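Local coordinates for putative L-alanine-DL-glutamate epimerase (Burkholderia xenovorans, PDB 3GO2) that probably acts as a magnesium-dependent racemase or epimerase of the mandelate racemase/muconate lactonizing enzyme family, at the interface of chains A and B and the interface of chains A and C. Coordinates in Å, arbitrary orientation; residue numbers count along the deposited sequence, not the author numbering. Chains: chain A/B/C, Putative L-alanine-DL-glutamate epimerase.

Contact 1: the interface of chains A and B. Residues chain A 306-307, 310; chain B 274-275, 307.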
ATOM      1  N   ALA A 306       6.489   9.767  23.737  1.00 12.19           N
ATOM      2  CA  ALA A 306       6.761  10.746  22.688  1.00 12.59           C
ATOM      3  C   ALA A 306       6.346  10.255  21.314  1.00 12.17           C
ATOM      4  O   ALA A 306       5.846  11.040  20.489  1.00 11.94           O
ATOM      5  CB  ALA A 306       8.258  11.138  22.672  1.00 13.17           C
ATOM      6  N   PHE A 307       6.584   8.968  21.062  1.00 12.68           N
ATOM      7  CA  PHE A 307       6.227   8.332  19.802  1.00 11.95           C
ATOM      8  C   PHE A 307       4.700   8.335  19.638  1.00 12.37           C
ATOM      9  O   PHE A 307       4.186   8.724  18.570  1.00 12.37           O
ATOM     10  CB  PHE A 307       6.807   6.909  19.774  1.00 12.12           C
ATOM     11  CG  PHE A 307       6.412   6.110  18.576  1.00 11.98           C
ATOM     12  CD1 PHE A 307       6.681   6.551  17.290  1.00 13.74           C
ATOM     13  CD2 PHE A 307       5.850   4.862  18.735  1.00 13.63           C
ATOM     14  CE1 PHE A 307       6.356   5.763  16.209  1.00 13.50           C
ATOM     15  CE2 PHE A 307       5.529   4.082  17.667  1.00 13.33           C
ATOM     16  CZ  PHE A 307       5.751   4.547  16.401  1.00 14.14           C
ATOM     17  N   ALA A 310       3.256  11.803  18.738  1.00 13.22           N
ATOM     18  CA  ALA A 310       3.351  12.208  17.319  1.00 14.46           C
ATOM     19  C   ALA A 310       2.245  11.624  16.475  1.00 14.70           C
ATOM     20  O   ALA A 310       1.894  12.208  15.435  1.00 15.52           O
ATOM     21  CB  ALA A 310       4.756  11.836  16.743  1.00 14.82           C
TER
ATOM     22  N   ILE B 274       9.195  14.661  15.853  1.00 13.79           N
ATOM     23  CA  ILE B 274       8.950  13.360  15.268  1.00 13.82           C
ATOM     24  C   ILE B 274       7.961  13.469  14.101  1.00 14.39           C
ATOM     25  O   ILE B 274       8.141  12.820  13.068  1.00 13.98           O
ATOM     26  CB  ILE B 274       8.438  12.371  16.320  1.00 14.08           C
ATOM     27  CG1 ILE B 274       9.554  11.991  17.307  1.00 13.27           C
ATOM     28  CG2 ILE B 274       7.823  11.117  15.614  1.00 13.50           C
ATOM     29  CD1 ILE B 274       9.084  11.086  18.406  1.00 14.69           C
ATOM     30  N   ARG B 275       6.928  14.310  14.236  1.00 15.00           N
ATOM     31  CA  ARG B 275       5.921  14.419  13.170  1.00 14.15           C
ATOM     32  C   ARG B 275       6.513  14.731  11.774  1.00 14.51           C
ATOM     33  O   ARG B 275       6.050  14.185  10.769  1.00 14.46           O
ATOM     34  CB  ARG B 275       4.865  15.489  13.481  1.00 15.30           C
ATOM     35  CG  ARG B 275       3.900  15.169  14.588  1.00 17.38           C
ATOM     36  CD  ARG B 275       2.899  16.326  14.749  1.00 18.19           C
ATOM     37  NE  ARG B 275       1.851  16.082  15.756  1.00 19.58           N
ATOM     38  CZ  ARG B 275       1.938  16.361  17.051  1.00 24.18           C
ATOM     39  NH1 ARG B 275       3.041  16.909  17.579  1.00 25.59           N
ATOM     40  NH2 ARG B 275       0.903  16.090  17.846  1.00 26.43           N
ATOM     41  N   PHE B 307      13.211   7.978  18.143  1.00 12.68           N
ATOM     42  CA  PHE B 307      12.367   7.586  17.024  1.00 11.95           C
ATOM     43  C   PHE B 307      13.240   7.023  15.894  1.00 12.37           C
ATOM     44  O   PHE B 307      12.942   5.938  15.353  1.00 12.37           O
ATOM     45  CB  PHE B 307      11.541   8.798  16.567  1.00 12.12           C
ATOM     46  CG  PHE B 307      10.717   8.553  15.347  1.00 11.98           C
ATOM     47  CD1 PHE B 307       9.775   7.536  15.302  1.00 13.74           C
ATOM     48  CD2 PHE B 307      10.813   9.402  14.267  1.00 13.63           C
ATOM     49  CE1 PHE B 307       8.990   7.374  14.183  1.00 13.50           C
ATOM     50  CE2 PHE B 307      10.036   9.243  13.160  1.00 13.33           C
ATOM     51  CZ  PHE B 307       9.147   8.206  13.104  1.00 14.14           C
TER
HETATM   52  O   HOH W   1      -0.135  14.649  14.897  1.00 22.60           O
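With CG anti to the backbone N (chi1 175°), A:Phe307 and its twin B:Phe307 each swing the ring out from helix 298-310, and the two side chains cross at about a right angle near the two-fold axis. They meet through the CD1 and CE1 atoms of either ring, CE1 of A:Phe307 lying 3.7 Å from CE1 of B:Phe307. A flat, apolar ring suits such a place, where a residue must pack against its own copy. Beside this pair, in B:Ile274 on helix 273-282, chi1 of -71° puts CG1 beside the backbone N and leaves CG2 anti to it, which sets that methyl between two partners. On one side CG2 sits over the centre of the B:Phe307 ring of its own chain, 3.6 Å above the plane; CG2 also presses on CB of A:Ala310 at a tight 3.3 Å. A residue as small as alanine suits so close an approach, while the branched isoleucine has a second arm, whose CD1 reaches the carbonyl O of A:Ala306. At the rim the chemistry turns polar. The extended chain of B:Arg275 runs past A:Ala310, its CG 3.7 Å from the carbonyl O. That carbonyl belongs to the last turn of its helix, where a long, hydrophilic side chain can serve it through solvent: a water in the guanidinium plane stands 2.6 Å from NE of B:Arg275 and 3.2 Å from O of A:Ala310.

Contact 2: the interface of chains A and C. Residues chain A 180-181, 189, 222, 249; chain C 73-74, 77-78.
C:Arg77 lies along chain A, running past A:Phe222 in the opposite direction, with the ring and guanidinium planes 33° apart. The touch is mainly aliphatic: CD of C:Arg77 comes within 3.5 Å of CB of A:Phe222, and CG lies over the rim of the ring. Extension from CG to NE carries the guanidinium far enough to bond the backbone of A:Gly180, with NH1 2.9 Å from the carbonyl O. This acceptor is almost in the guanidinium plane, and the donor is tilted 16° from the carbonyl plane. Glycine fits because a side chain would run into the A:Phe222 carbonyl of its own chain; CA and CB of C:Cys74 pack against the oxygen that takes the arginine bond. Tip to tip with the guanidinium comes A:Leu189, whose CD1 is 3.7 Å from NH2, while C:Tyr73 of the arginine's own chain backs a guanidinium face and helps fix its rotation. A:Phe181 crosses C:Pro78 obliquely, CE1 3.8 Å from CG, an apolar pairing in which the rigid proline ring gives the phenylalanine edge a fixed surface. A:Tyr249 slides alongside C:Tyr73, pointing the other way, and its phenol OH hydrogen-bonds the carbonyl O of C:Arg77 at 2.8 Å; that oxygen lies in the plane of the tyrosine ring, at its edge. A:Phe222 follows A:Asn221, which binds fumarate and 2-oxoglutarate (neither present here), and A:Tyr249 belongs to a magnesium site that C:Pro78 can join, separate from that of A:Asp219, A:Glu245 and A:Glu269. The 3-10 turn 77-79 of one subunit is thus lodged beside the ligand-binding region of its neighbour, and may help to shape it.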
ATOM      1  N   GLY A 180      -7.618 -17.056  27.660  1.00 13.94           N
ATOM      2  CA  GLY A 180      -6.334 -16.649  27.094  1.00 13.91           C
ATOM      3  C   GLY A 180      -5.152 -16.951  27.996  1.00 13.75           C
ATOM      4  O   GLY A 180      -4.017 -17.070  27.517  1.00 14.06           O
ATOM      5  N   PHE A 181      -5.427 -17.068  29.301  1.00 14.30           N
ATOM      6  CA  PHE A 181      -4.424 -17.472  30.289  1.00 14.53           C
ATOM      7  C   PHE A 181      -4.697 -18.870  30.865  1.00 15.51           C
ATOM      8  O   PHE A 181      -4.173 -19.218  31.953  1.00 15.17           O
ATOM      9  CB  PHE A 181      -4.333 -16.440  31.422  1.00 14.71           C
ATOM     10  CG  PHE A 181      -4.018 -15.033  30.986  1.00 14.25           C
ATOM     11  CD1 PHE A 181      -3.151 -14.755  29.935  1.00 13.72           C
ATOM     12  CD2 PHE A 181      -4.515 -13.954  31.708  1.00 15.76           C
ATOM     13  CE1 PHE A 181      -2.851 -13.453  29.574  1.00 15.45           C
ATOM     14  CE2 PHE A 181      -4.204 -12.655  31.347  1.00 15.36           C
ATOM     15  CZ  PHE A 181      -3.370 -12.408  30.294  1.00 14.00           C
ATOM     16  N   LEU A 189     -10.215 -19.984  22.261  1.00 12.46           N
ATOM     17  CA  LEU A 189     -10.696 -18.693  22.744  1.00 12.89           C
ATOM     18  C   LEU A 189     -11.988 -18.261  22.036  1.00 12.94           C
ATOM     19  O   LEU A 189     -12.222 -17.079  21.804  1.00 13.82           O
ATOM     20  CB  LEU A 189      -9.614 -17.603  22.594  1.00 12.36           C
ATOM     21  CG  LEU A 189      -8.194 -17.979  23.009  1.00 12.47           C
ATOM     22  CD1 LEU A 189      -7.253 -16.766  22.868  1.00 12.55           C
ATOM     23  CD2 LEU A 189      -8.125 -18.540  24.459  1.00 12.28           C
ATOM     24  N   PHE A 222      -6.299 -11.124  26.585  1.00 12.87           N
ATOM     25  CA  PHE A 222      -6.069 -11.888  25.366  1.00 12.60           C
ATOM     26  C   PHE A 222      -7.152 -12.972  25.196  1.00 12.87           C
ATOM     27  O   PHE A 222      -6.875 -14.033  24.648  1.00 12.73           O
ATOM     28  CB  PHE A 222      -4.722 -12.626  25.428  1.00 12.61           C
ATOM     29  CG  PHE A 222      -3.465 -11.759  25.368  1.00 11.41           C
ATOM     30  CD1 PHE A 222      -2.787 -11.567  24.156  1.00 13.13           C
ATOM     31  CD2 PHE A 222      -2.872 -11.289  26.532  1.00 11.87           C
ATOM     32  CE1 PHE A 222      -1.582 -10.864  24.120  1.00 15.00           C
ATOM     33  CE2 PHE A 222      -1.682 -10.585  26.489  1.00 13.29           C
ATOM     34  CZ  PHE A 222      -1.029 -10.390  25.291  1.00 13.36           C
ATOM     35  N   TYR A 249      -1.227  -9.789  19.523  1.00 13.10           N
ATOM     36  CA  TYR A 249       0.003  -9.774  18.766  1.00 13.66           C
ATOM     37  C   TYR A 249      -0.254  -9.728  17.240  1.00 14.78           C
ATOM     38  O   TYR A 249       0.632 -10.043  16.435  1.00 15.76           O
ATOM     39  CB  TYR A 249       0.825 -10.989  19.158  1.00 14.31           C
ATOM     40  CG  TYR A 249       1.312 -10.932  20.596  1.00 12.95           C
ATOM     41  CD1 TYR A 249       1.995  -9.829  21.053  1.00 14.47           C
ATOM     42  CD2 TYR A 249       1.098 -11.991  21.485  1.00 12.65           C
ATOM     43  CE1 TYR A 249       2.470  -9.752  22.340  1.00 15.88           C
ATOM     44  CE2 TYR A 249       1.587 -11.923  22.795  1.00 12.83           C
ATOM     45  CZ  TYR A 249       2.275 -10.795  23.201  1.00 13.95           C
ATOM     46  OH  TYR A 249       2.775 -10.676  24.477  1.00 13.25           O
TER
ATOM     47  N   TYR C  73       1.870 -21.353  26.282  1.00 13.18           N
ATOM     48  CA  TYR C  73       1.714 -20.086  25.588  1.00 13.67           C
ATOM     49  C   TYR C  73       0.676 -19.239  26.316  1.00 13.99           C
ATOM     50  O   TYR C  73       0.900 -18.041  26.538  1.00 14.51           O
ATOM     51  CB  TYR C  73       1.289 -20.355  24.154  1.00 14.12           C
ATOM     52  CG  TYR C  73       1.151 -19.075  23.348  1.00 14.72           C
ATOM     53  CD1 TYR C  73       2.222 -18.214  23.186  1.00 18.20           C
ATOM     54  CD2 TYR C  73      -0.051 -18.736  22.762  1.00 16.77           C
ATOM     55  CE1 TYR C  73       2.097 -17.028  22.432  1.00 17.44           C
ATOM     56  CE2 TYR C  73      -0.186 -17.545  22.032  1.00 16.69           C
ATOM     57  CZ  TYR C  73       0.886 -16.714  21.869  1.00 17.28           C
ATOM     58  OH  TYR C  73       0.737 -15.573  21.124  1.00 15.33           O
ATOM     59  N   CYS C  74      -0.430 -19.866  26.730  1.00 13.55           N
ATOM     60  CA  CYS C  74      -1.457 -19.175  27.506  1.00 14.18           C
ATOM     61  C   CYS C  74      -0.871 -18.605  28.801  1.00 14.30           C
ATOM     62  O   CYS C  74      -1.084 -17.430  29.121  1.00 13.97           O
ATOM     63  CB  CYS C  74      -2.624 -20.096  27.842  1.00 14.38           C
ATOM     64  SG  CYS C  74      -3.695 -20.548  26.466  1.00 16.19           S
ATOM     65  N   ARG C  77       1.642 -15.770  27.999  1.00 13.40           N
ATOM     66  CA  ARG C  77       1.277 -14.923  26.851  1.00 12.75           C
ATOM     67  C   ARG C  77       1.825 -13.490  26.941  1.00 13.29           C
ATOM     68  O   ARG C  77       2.371 -12.982  25.961  1.00 13.23           O
ATOM     69  CB  ARG C  77      -0.242 -14.914  26.625  1.00 13.34           C
ATOM     70  CG  ARG C  77      -0.707 -15.193  25.236  1.00 13.24           C
ATOM     71  CD  ARG C  77      -2.258 -15.126  25.153  1.00 14.45           C
ATOM     72  NE  ARG C  77      -2.698 -15.645  23.858  1.00 18.51           N
ATOM     73  CZ  ARG C  77      -3.306 -16.788  23.638  1.00 18.60           C
ATOM     74  NH1 ARG C  77      -3.701 -17.604  24.640  1.00 17.26           N
ATOM     75  NH2 ARG C  77      -3.578 -17.105  22.376  1.00 19.80           N
ATOM     76  N   PRO C  78       1.706 -12.834  28.114  1.00 12.69           N
ATOM     77  CA  PRO C  78       2.146 -11.433  28.171  1.00 12.54           C
ATOM     78  C   PRO C  78       3.630 -11.212  27.891  1.00 13.13           C
ATOM     79  O   PRO C  78       3.994 -10.191  27.303  1.00 12.77           O
ATOM     80  CB  PRO C  78       1.794 -11.012  29.595  1.00 13.06           C
ATOM     81  CG  PRO C  78       0.622 -11.909  29.961  1.00 13.76           C
ATOM     82  CD  PRO C  78       0.956 -13.231  29.324  1.00 12.39           C
TER

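About 30 Å separate the C-alpha centres of contact 1 and contact 2, which have no residue in common. Contact 1 sets helix 298-310 against its twin and against helix 273-282; contact 2 sets loops and the 3-10 turn 179-181 against the end of helix 65-76 and the turn 77-79. Each belongs to a two-fold interface, so one subunit can pair with two neighbours, in keeping with the eight copies of the deposited assembly, although the structure alone does not prove that octamer in solution. Contact 2 includes metal-site residues, whereas in contact 1 helix 273-282 only starts a few residues after Glu269 and Thr270.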